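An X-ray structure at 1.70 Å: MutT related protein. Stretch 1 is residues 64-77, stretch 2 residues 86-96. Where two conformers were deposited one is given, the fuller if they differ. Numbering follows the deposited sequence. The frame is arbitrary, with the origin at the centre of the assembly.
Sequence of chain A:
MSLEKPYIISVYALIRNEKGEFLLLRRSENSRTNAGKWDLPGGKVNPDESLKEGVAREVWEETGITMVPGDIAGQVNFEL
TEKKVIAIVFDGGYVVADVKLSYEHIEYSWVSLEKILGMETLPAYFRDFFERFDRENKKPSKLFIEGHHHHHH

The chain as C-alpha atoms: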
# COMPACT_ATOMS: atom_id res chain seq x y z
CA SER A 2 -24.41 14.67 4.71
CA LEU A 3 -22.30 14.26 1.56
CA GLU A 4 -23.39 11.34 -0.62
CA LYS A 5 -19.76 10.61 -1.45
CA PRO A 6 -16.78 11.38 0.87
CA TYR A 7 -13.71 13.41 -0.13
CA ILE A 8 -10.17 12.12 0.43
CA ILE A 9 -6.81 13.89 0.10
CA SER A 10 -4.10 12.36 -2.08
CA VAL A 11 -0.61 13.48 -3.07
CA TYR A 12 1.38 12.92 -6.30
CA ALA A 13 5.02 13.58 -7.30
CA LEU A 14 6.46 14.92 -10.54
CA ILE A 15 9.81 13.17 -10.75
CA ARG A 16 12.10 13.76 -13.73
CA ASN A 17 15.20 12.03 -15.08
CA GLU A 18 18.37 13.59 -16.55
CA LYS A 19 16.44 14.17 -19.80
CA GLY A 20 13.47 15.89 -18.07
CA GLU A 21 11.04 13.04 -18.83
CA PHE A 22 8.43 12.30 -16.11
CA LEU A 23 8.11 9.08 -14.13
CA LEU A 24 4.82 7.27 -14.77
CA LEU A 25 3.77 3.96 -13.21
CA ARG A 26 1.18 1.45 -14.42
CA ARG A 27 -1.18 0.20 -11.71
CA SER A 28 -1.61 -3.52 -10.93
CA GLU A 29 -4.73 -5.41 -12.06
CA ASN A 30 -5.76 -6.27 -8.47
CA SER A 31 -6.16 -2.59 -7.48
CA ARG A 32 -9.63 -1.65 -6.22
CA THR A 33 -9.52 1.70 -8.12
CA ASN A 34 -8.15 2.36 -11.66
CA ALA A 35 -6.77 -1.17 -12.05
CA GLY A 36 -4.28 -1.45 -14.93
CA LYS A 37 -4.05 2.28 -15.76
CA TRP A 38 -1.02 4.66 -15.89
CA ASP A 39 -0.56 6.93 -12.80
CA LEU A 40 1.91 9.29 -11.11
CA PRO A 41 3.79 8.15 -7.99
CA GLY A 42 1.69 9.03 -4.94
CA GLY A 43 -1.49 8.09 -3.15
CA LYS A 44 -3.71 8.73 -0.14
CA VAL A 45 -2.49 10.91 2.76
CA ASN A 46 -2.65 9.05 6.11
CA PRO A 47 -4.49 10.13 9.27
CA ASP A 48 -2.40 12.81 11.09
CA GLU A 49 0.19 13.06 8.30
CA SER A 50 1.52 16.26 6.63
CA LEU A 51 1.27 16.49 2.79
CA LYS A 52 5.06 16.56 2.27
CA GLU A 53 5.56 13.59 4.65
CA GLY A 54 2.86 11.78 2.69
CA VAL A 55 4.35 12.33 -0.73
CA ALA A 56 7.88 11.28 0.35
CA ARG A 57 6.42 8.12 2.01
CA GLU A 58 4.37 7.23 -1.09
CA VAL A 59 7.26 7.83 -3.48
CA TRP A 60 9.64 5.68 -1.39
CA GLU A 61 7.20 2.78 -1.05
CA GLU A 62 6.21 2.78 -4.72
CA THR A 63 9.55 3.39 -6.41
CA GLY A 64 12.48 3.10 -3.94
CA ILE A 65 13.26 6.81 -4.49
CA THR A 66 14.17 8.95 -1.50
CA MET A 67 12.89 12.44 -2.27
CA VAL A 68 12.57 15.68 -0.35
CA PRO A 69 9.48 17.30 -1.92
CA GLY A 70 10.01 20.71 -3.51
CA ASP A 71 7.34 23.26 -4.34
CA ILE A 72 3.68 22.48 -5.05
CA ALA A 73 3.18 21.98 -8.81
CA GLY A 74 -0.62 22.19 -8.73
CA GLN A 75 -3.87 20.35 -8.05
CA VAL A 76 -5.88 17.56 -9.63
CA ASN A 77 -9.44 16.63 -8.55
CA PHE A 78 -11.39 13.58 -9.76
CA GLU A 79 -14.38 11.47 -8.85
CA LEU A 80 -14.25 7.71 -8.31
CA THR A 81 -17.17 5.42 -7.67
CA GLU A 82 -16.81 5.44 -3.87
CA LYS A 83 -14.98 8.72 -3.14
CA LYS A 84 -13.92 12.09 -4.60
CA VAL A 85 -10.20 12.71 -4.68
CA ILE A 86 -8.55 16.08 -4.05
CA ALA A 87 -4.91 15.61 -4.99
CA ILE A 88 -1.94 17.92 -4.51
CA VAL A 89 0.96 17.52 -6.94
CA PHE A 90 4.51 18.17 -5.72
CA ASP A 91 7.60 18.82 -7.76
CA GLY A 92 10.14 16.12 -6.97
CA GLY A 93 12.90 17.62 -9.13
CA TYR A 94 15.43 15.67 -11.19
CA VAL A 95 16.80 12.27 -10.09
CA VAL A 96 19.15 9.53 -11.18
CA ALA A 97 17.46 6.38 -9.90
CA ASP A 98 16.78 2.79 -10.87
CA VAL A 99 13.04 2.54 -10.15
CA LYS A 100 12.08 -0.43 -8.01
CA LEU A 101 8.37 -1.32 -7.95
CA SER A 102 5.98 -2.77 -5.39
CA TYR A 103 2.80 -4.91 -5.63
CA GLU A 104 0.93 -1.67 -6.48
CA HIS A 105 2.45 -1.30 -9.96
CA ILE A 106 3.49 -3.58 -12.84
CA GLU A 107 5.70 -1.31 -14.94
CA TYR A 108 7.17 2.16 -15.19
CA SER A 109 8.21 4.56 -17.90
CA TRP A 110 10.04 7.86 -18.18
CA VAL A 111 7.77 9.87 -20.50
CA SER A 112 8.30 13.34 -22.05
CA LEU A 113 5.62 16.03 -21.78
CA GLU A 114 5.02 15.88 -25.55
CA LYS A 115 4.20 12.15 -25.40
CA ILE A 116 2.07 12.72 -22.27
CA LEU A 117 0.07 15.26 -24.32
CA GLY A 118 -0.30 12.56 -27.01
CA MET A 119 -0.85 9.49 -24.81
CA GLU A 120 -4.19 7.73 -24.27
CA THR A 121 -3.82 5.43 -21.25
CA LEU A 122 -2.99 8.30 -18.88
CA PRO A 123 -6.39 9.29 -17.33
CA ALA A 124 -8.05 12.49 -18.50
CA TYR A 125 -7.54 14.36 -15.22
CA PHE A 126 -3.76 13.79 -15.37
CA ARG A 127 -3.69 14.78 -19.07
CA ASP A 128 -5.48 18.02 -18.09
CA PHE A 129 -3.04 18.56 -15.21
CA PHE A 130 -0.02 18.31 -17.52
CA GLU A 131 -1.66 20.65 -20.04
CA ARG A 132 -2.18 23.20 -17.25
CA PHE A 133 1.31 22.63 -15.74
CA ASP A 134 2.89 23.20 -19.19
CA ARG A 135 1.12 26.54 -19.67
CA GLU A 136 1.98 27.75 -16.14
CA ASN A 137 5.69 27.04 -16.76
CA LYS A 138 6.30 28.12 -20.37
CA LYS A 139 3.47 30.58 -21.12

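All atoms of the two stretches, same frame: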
# COMPACT_ATOMS: atom_id res chain seq x y z
N GLY A 64 11.13 3.22 -4.52
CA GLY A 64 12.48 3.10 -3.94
C GLY A 64 13.23 4.44 -3.88
O GLY A 64 14.36 4.51 -3.36
N ILE A 65 12.64 5.49 -4.45
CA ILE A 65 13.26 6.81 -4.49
C ILE A 65 13.10 7.56 -3.18
O ILE A 65 11.99 7.69 -2.66
CB ILE A 65 12.73 7.66 -5.69
CG1 ILE A 65 13.09 6.97 -7.01
CG2 ILE A 65 13.29 9.13 -5.67
CD1 ILE A 65 12.38 7.50 -8.23
N THR A 66 14.22 8.05 -2.65
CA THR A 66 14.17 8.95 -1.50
C THR A 66 14.17 10.38 -2.05
O THR A 66 15.14 10.82 -2.70
CB THR A 66 15.37 8.77 -0.57
OG1 THR A 66 15.40 7.42 -0.09
CG2 THR A 66 15.27 9.72 0.63
N MET A 67 13.06 11.08 -1.80
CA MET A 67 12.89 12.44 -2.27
C MET A 67 12.58 13.37 -1.10
O MET A 67 11.88 12.99 -0.15
CB MET A 67 11.80 12.49 -3.37
CG MET A 67 10.34 12.60 -2.86
SD MET A 67 9.35 13.49 -4.07
CE MET A 67 7.83 13.49 -3.22
N VAL A 68 13.11 14.59 -1.15
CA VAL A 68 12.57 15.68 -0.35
C VAL A 68 11.72 16.54 -1.30
O VAL A 68 12.22 17.05 -2.30
CB VAL A 68 13.65 16.47 0.48
CG1 VAL A 68 14.88 16.81 -0.36
CG2 VAL A 68 13.05 17.72 1.13
N PRO A 69 10.41 16.62 -1.02
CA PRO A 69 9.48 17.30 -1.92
C PRO A 69 9.82 18.78 -2.03
O PRO A 69 10.13 19.41 -1.02
CB PRO A 69 8.12 17.14 -1.22
CG PRO A 69 8.32 16.01 -0.26
CD PRO A 69 9.73 16.06 0.17
N GLY A 70 9.78 19.30 -3.26
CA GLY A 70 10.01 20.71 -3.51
C GLY A 70 8.68 21.45 -3.49
O GLY A 70 7.79 21.14 -2.69
N ASP A 71 8.53 22.42 -4.37
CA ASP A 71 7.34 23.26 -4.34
C ASP A 71 6.09 22.50 -4.83
O ASP A 71 6.19 21.49 -5.53
CB ASP A 71 7.56 24.49 -5.22
CG ASP A 71 8.69 25.37 -4.73
OD1 ASP A 71 8.86 25.52 -3.50
OD2 ASP A 71 9.41 25.92 -5.59
N ILE A 72 4.92 23.02 -4.49
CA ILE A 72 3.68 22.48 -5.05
C ILE A 72 3.59 22.82 -6.53
O ILE A 72 3.85 23.96 -6.92
CB ILE A 72 2.46 23.04 -4.30
CG1 ILE A 72 2.47 22.57 -2.85
CG2 ILE A 72 1.17 22.64 -5.00
CD1 ILE A 72 1.78 23.52 -1.92
N ALA A 73 3.26 21.83 -7.36
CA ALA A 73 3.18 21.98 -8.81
C ALA A 73 1.76 22.31 -9.27
O ALA A 73 1.55 22.85 -10.35
CB ALA A 73 3.68 20.76 -9.50
N GLY A 74 0.79 21.94 -8.44
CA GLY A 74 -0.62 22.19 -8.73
C GLY A 74 -1.54 21.18 -8.06
O GLY A 74 -1.17 20.50 -7.10
N GLN A 75 -2.73 21.05 -8.64
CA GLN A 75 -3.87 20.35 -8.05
C GLN A 75 -4.53 19.50 -9.12
O GLN A 75 -4.66 19.97 -10.25
CB GLN A 75 -4.85 21.43 -7.55
CG GLN A 75 -6.26 21.01 -7.17
CD GLN A 75 -7.23 20.97 -8.35
OE1 GLN A 75 -8.09 20.10 -8.41
NE2 GLN A 75 -7.10 21.93 -9.28
N VAL A 76 -4.98 18.29 -8.77
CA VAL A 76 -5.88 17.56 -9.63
C VAL A 76 -7.02 17.03 -8.76
O VAL A 76 -6.78 16.58 -7.64
CB VAL A 76 -5.17 16.46 -10.47
CG1 VAL A 76 -4.64 15.36 -9.60
CG2 VAL A 76 -6.10 15.86 -11.48
N ASN A 77 -8.25 17.14 -9.25
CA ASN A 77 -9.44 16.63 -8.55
C ASN A 77 -10.15 15.64 -9.47
O ASN A 77 -10.28 15.91 -10.67
CB ASN A 77 -10.42 17.75 -8.20
CG ASN A 77 -9.82 18.83 -7.31
OD1 ASN A 77 -9.03 18.55 -6.40
ND2 ASN A 77 -10.21 20.07 -7.55
N ILE A 86 -9.18 14.77 -3.90
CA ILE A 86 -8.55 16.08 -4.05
C ILE A 86 -7.06 15.78 -3.92
O ILE A 86 -6.61 15.32 -2.85
CB ILE A 86 -8.91 17.05 -2.91
CG1 ILE A 86 -10.40 17.40 -2.90
CG2 ILE A 86 -8.07 18.34 -3.04
CD1 ILE A 86 -10.89 17.89 -1.53
N ALA A 87 -6.32 16.01 -4.99
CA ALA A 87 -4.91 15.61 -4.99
C ALA A 87 -3.98 16.80 -5.21
O ALA A 87 -4.23 17.65 -6.06
CB ALA A 87 -4.66 14.56 -6.01
N ILE A 88 -2.93 16.85 -4.40
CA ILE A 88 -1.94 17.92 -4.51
C ILE A 88 -0.69 17.33 -5.14
O ILE A 88 -0.20 16.25 -4.73
CB ILE A 88 -1.66 18.62 -3.14
CG1 ILE A 88 -2.95 19.25 -2.58
CG2 ILE A 88 -0.63 19.73 -3.30
CD1 ILE A 88 -3.79 18.34 -1.72
N VAL A 89 -0.17 18.02 -6.16
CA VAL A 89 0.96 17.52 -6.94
C VAL A 89 2.20 18.31 -6.52
O VAL A 89 2.18 19.54 -6.50
CB VAL A 89 0.74 17.63 -8.46
CG1 VAL A 89 1.93 17.06 -9.16
CG2 VAL A 89 -0.54 16.88 -8.90
N PHE A 90 3.25 17.58 -6.15
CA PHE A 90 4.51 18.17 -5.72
C PHE A 90 5.59 17.97 -6.77
O PHE A 90 5.59 16.95 -7.48
CB PHE A 90 4.95 17.52 -4.41
CG PHE A 90 4.16 17.98 -3.23
CD1 PHE A 90 4.59 19.08 -2.48
CD2 PHE A 90 3.00 17.31 -2.85
CE1 PHE A 90 3.86 19.52 -1.38
CE2 PHE A 90 2.25 17.75 -1.76
CZ PHE A 90 2.67 18.85 -1.03
N ASP A 91 6.49 18.94 -6.86
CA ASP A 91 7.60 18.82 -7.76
C ASP A 91 8.74 18.11 -7.02
O ASP A 91 9.22 18.57 -5.98
CB ASP A 91 8.01 20.19 -8.31
CG ASP A 91 8.87 20.09 -9.56
OD1 ASP A 91 9.89 19.37 -9.51
OD2 ASP A 91 8.54 20.72 -10.58
N GLY A 92 9.15 16.98 -7.58
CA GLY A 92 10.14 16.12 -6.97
C GLY A 92 11.51 16.32 -7.59
O GLY A 92 12.47 15.66 -7.21
N GLY A 93 11.60 17.22 -8.57
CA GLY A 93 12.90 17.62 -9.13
C GLY A 93 13.42 16.63 -10.15
O GLY A 93 12.64 15.99 -10.85
N TYR A 94 14.74 16.52 -10.22
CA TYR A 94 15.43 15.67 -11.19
C TYR A 94 16.26 14.65 -10.43
O TYR A 94 17.04 15.03 -9.54
CB TYR A 94 16.35 16.49 -12.10
CG TYR A 94 15.65 17.44 -13.04
CD1 TYR A 94 15.51 17.14 -14.38
CD2 TYR A 94 15.14 18.67 -12.58
CE1 TYR A 94 14.87 18.01 -15.26
CE2 TYR A 94 14.49 19.54 -13.44
CZ TYR A 94 14.37 19.20 -14.78
OH TYR A 94 13.73 20.05 -15.66
N VAL A 95 16.10 13.37 -10.77
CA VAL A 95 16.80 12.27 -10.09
C VAL A 95 17.51 11.32 -11.05
O VAL A 95 17.18 11.21 -12.23
CB VAL A 95 15.87 11.41 -9.15
CG1 VAL A 95 15.17 12.27 -8.08
CG2 VAL A 95 14.87 10.58 -9.96
N VAL A 96 18.50 10.62 -10.50
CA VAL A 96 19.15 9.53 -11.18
C VAL A 96 18.85 8.34 -10.28
O VAL A 96 19.42 8.21 -9.20
CB VAL A 96 20.70 9.76 -11.31
CG1 VAL A 96 21.34 8.61 -12.06
CG2 VAL A 96 21.01 11.10 -12.00

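Antiparallel strands can depart from a regular register, and a single extra residue can be absorbed without losing the ladder of hydrogen bonds. The strand that starts at Ile72 and the one that passes through Ile86 to Phe90 illustrate the point, their N-to-C directions lying 155° apart. At one end the register is regular: Val76 N donates to Ala87 O (2.9 Å) and Ala87 N returns the bond to Val76 O (2.7 Å), while Val89 N reaches Gly74 O at 2.8 Å. The register then shifts by one residue, a beta bulge. Val89 O accepts from Ala73 N at 2.7 Å and, weakly, from Gly74 N at 3.4 Å, so one carbonyl serves two successive amides. Gly74 has phi/psi of 153/-157, where a CB would jam against the preceding carbonyl. Beyond the bulge, pairing resumes through Asp91 N to Asp71 O and Gly70 N to Asp91 O, both 2.9 Å.

The side chains add apolar contact to this polar framework. Val76 CG1 packs 3.7 Å from Ala87 CB, on the sheet face shared with Val89. Although the CA-to-CB bond of Ile72 points away, its CG2 meets Ile88 CG2 at 3.8 Å and its CG1 lies 3.7 Å from Phe90 CE1. Farther out, Met67 SD rests 4.0 Å from Gly92 CA; a CB on that glycine would crowd the sulfur.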